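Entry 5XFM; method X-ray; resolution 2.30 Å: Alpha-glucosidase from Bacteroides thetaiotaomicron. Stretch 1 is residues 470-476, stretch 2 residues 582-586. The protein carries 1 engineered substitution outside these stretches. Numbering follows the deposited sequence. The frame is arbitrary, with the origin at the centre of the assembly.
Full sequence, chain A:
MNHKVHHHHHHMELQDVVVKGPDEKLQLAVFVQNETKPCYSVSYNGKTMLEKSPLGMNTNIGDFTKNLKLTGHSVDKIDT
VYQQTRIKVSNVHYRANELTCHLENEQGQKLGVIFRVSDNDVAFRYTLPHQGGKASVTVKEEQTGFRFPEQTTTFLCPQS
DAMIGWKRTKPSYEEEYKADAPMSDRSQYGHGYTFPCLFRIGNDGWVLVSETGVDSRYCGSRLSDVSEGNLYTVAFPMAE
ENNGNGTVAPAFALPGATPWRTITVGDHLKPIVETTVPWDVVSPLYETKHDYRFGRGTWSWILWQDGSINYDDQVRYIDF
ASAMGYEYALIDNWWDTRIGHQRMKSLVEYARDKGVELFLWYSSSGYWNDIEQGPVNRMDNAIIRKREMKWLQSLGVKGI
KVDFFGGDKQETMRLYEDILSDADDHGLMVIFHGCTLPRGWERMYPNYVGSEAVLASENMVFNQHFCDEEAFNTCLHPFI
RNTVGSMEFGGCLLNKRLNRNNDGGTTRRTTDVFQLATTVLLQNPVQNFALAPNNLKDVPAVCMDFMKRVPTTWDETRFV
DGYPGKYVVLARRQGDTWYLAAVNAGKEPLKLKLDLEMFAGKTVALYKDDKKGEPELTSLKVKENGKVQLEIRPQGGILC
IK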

# COMPACT_ATOMS: atom_id res chain seq x y z
N GLU A 470 6.40 11.45 -13.02
CA GLU A 470 6.61 10.02 -12.78
C GLU A 470 7.75 9.72 -11.82
O GLU A 470 7.58 8.95 -10.85
CB GLU A 470 6.86 9.28 -14.09
CG GLU A 470 7.14 7.80 -13.86
CD GLU A 470 7.58 7.06 -15.10
OE1 GLU A 470 7.99 7.73 -16.08
OE2 GLU A 470 7.53 5.82 -15.09
N ALA A 471 8.91 10.32 -12.08
CA ALA A 471 10.10 10.03 -11.28
C ALA A 471 9.90 10.42 -9.82
O ALA A 471 10.24 9.67 -8.92
CB ALA A 471 11.31 10.73 -11.87
N PHE A 472 9.32 11.59 -9.60
CA PHE A 472 9.01 12.11 -8.26
C PHE A 472 8.17 11.11 -7.44
O PHE A 472 8.55 10.72 -6.31
CB PHE A 472 8.30 13.46 -8.42
CG PHE A 472 7.78 14.05 -7.15
CD1 PHE A 472 8.64 14.54 -6.18
CD2 PHE A 472 6.41 14.18 -6.94
CE1 PHE A 472 8.16 15.11 -5.02
CE2 PHE A 472 5.92 14.75 -5.78
CZ PHE A 472 6.79 15.21 -4.82
N ASN A 473 7.05 10.67 -8.00
CA ASN A 473 6.16 9.74 -7.32
C ASN A 473 6.80 8.36 -7.12
O ASN A 473 6.62 7.72 -6.06
CB ASN A 473 4.84 9.60 -8.09
CG ASN A 473 4.01 10.88 -8.05
OD1 ASN A 473 3.64 11.43 -9.09
ND2 ASN A 473 3.73 11.36 -6.84
N THR A 474 7.55 7.91 -8.13
CA THR A 474 8.34 6.68 -8.00
C THR A 474 9.33 6.78 -6.84
O THR A 474 9.61 5.80 -6.16
CB THR A 474 9.09 6.36 -9.31
OG1 THR A 474 8.15 6.23 -10.38
CG2 THR A 474 9.87 5.06 -9.18
N CYS A 475 9.86 7.98 -6.61
CA CYS A 475 10.79 8.20 -5.52
C CYS A 475 10.05 8.50 -4.23
O CYS A 475 10.67 8.75 -3.20
CB CYS A 475 11.76 9.35 -5.84
SG CYS A 475 13.04 8.93 -7.03
N LEU A 476 8.72 8.49 -4.28
CA LEU A 476 7.96 8.57 -3.04
C LEU A 476 7.50 7.19 -2.55
O LEU A 476 7.65 6.87 -1.36
CB LEU A 476 6.75 9.50 -3.21
CG LEU A 476 7.08 10.98 -3.34
CD1 LEU A 476 5.84 11.75 -3.76
CD2 LEU A 476 7.65 11.54 -2.05
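Stretch 2 582-586: AVNAG

Residues 470-474 are helical, with phi/psi values near -60/-45, while stretch 2 arrives as an extended strand through Asn 584 (Val 583 at -137/158) and leaves it at Ala 585, whose -101/3 breaks the extended run. No hydrogen bond joins the two stretches; the packing is mainly between apolar side chains, and together the stretches bury 226 Å², both sides summed.

Glu 470 lies out of reach of stretch 2, but its carbonyl O anchors the helix, accepting from Thr 474 N at 2.9 Å and from Thr 474 OG1 at 2.8 Å. One turn is thereby closed by backbone and side chain together. At Ala 471 the backbones come nearest, its CA lying 4.9 Å from CA of Ala 585. Both side chains are single methyls directed toward the other stretch, and Ala 471 CB meets Ala 585 CB at 3.5 Å. The CA-to-CB bond of Phe 472 points away, yet its backbone still takes part, with Phe 472 N 3.7 Å from Ala 585 CB. Asn 473 also points away and makes no contact.

Thr 474 turns back toward the strand, and its CG2 lies 4.1 Å from Val 583 CG2, a looser approach than that of the alanines. Cys 475 follows the helix, with Cys 475 N donating to Ala 471 O at 2.9 Å; its chi1 of -75° (m) places SG 3.8 Å from both Val 583 CG2 and Ala 585 CB. The sulfur thus touches Val 583, in the strand, and Ala 585, just past its end, whereas the CA-to-CB bond of the intervening Asn 584 points away. Leu 476 is beyond reach.

In sequence order the contacts run from Ala 585 at Ala 471 to Val 583 at Thr 474, with Cys 475 touching both; stretch 2 therefore advances broadly against the direction of stretch 1.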

# COMPACT_ATOMS: atom_id res chain seq x y z
N ALA A 582 17.90 1.42 -8.64
CA ALA A 582 17.98 2.82 -8.23
C ALA A 582 17.44 3.73 -9.32
O ALA A 582 17.65 3.47 -10.50
CB ALA A 582 19.41 3.19 -7.88
N VAL A 583 16.74 4.79 -8.92
CA VAL A 583 16.35 5.83 -9.88
C VAL A 583 16.54 7.23 -9.31
O VAL A 583 16.56 7.44 -8.08
CB VAL A 583 14.88 5.70 -10.35
CG1 VAL A 583 14.63 4.38 -11.06
CG2 VAL A 583 13.92 5.90 -9.18
N ASN A 584 16.66 8.19 -10.23
CA ASN A 584 16.93 9.58 -9.89
C ASN A 584 15.89 10.56 -10.43
O ASN A 584 15.72 10.69 -11.65
CB ASN A 584 18.32 9.98 -10.40
CG ASN A 584 18.63 11.46 -10.19
OD1 ASN A 584 18.10 12.11 -9.28
ND2 ASN A 584 19.49 12.00 -11.05
N ALA A 585 15.21 11.27 -9.53
CA ALA A 585 14.21 12.25 -9.92
C ALA A 585 14.75 13.67 -9.85
O ALA A 585 14.01 14.63 -10.07
CB ALA A 585 12.96 12.13 -9.06
N GLY A 586 16.03 13.82 -9.51
CA GLY A 586 16.63 15.14 -9.48
C GLY A 586 16.85 15.64 -10.89
O GLY A 586 16.65 14.89 -11.85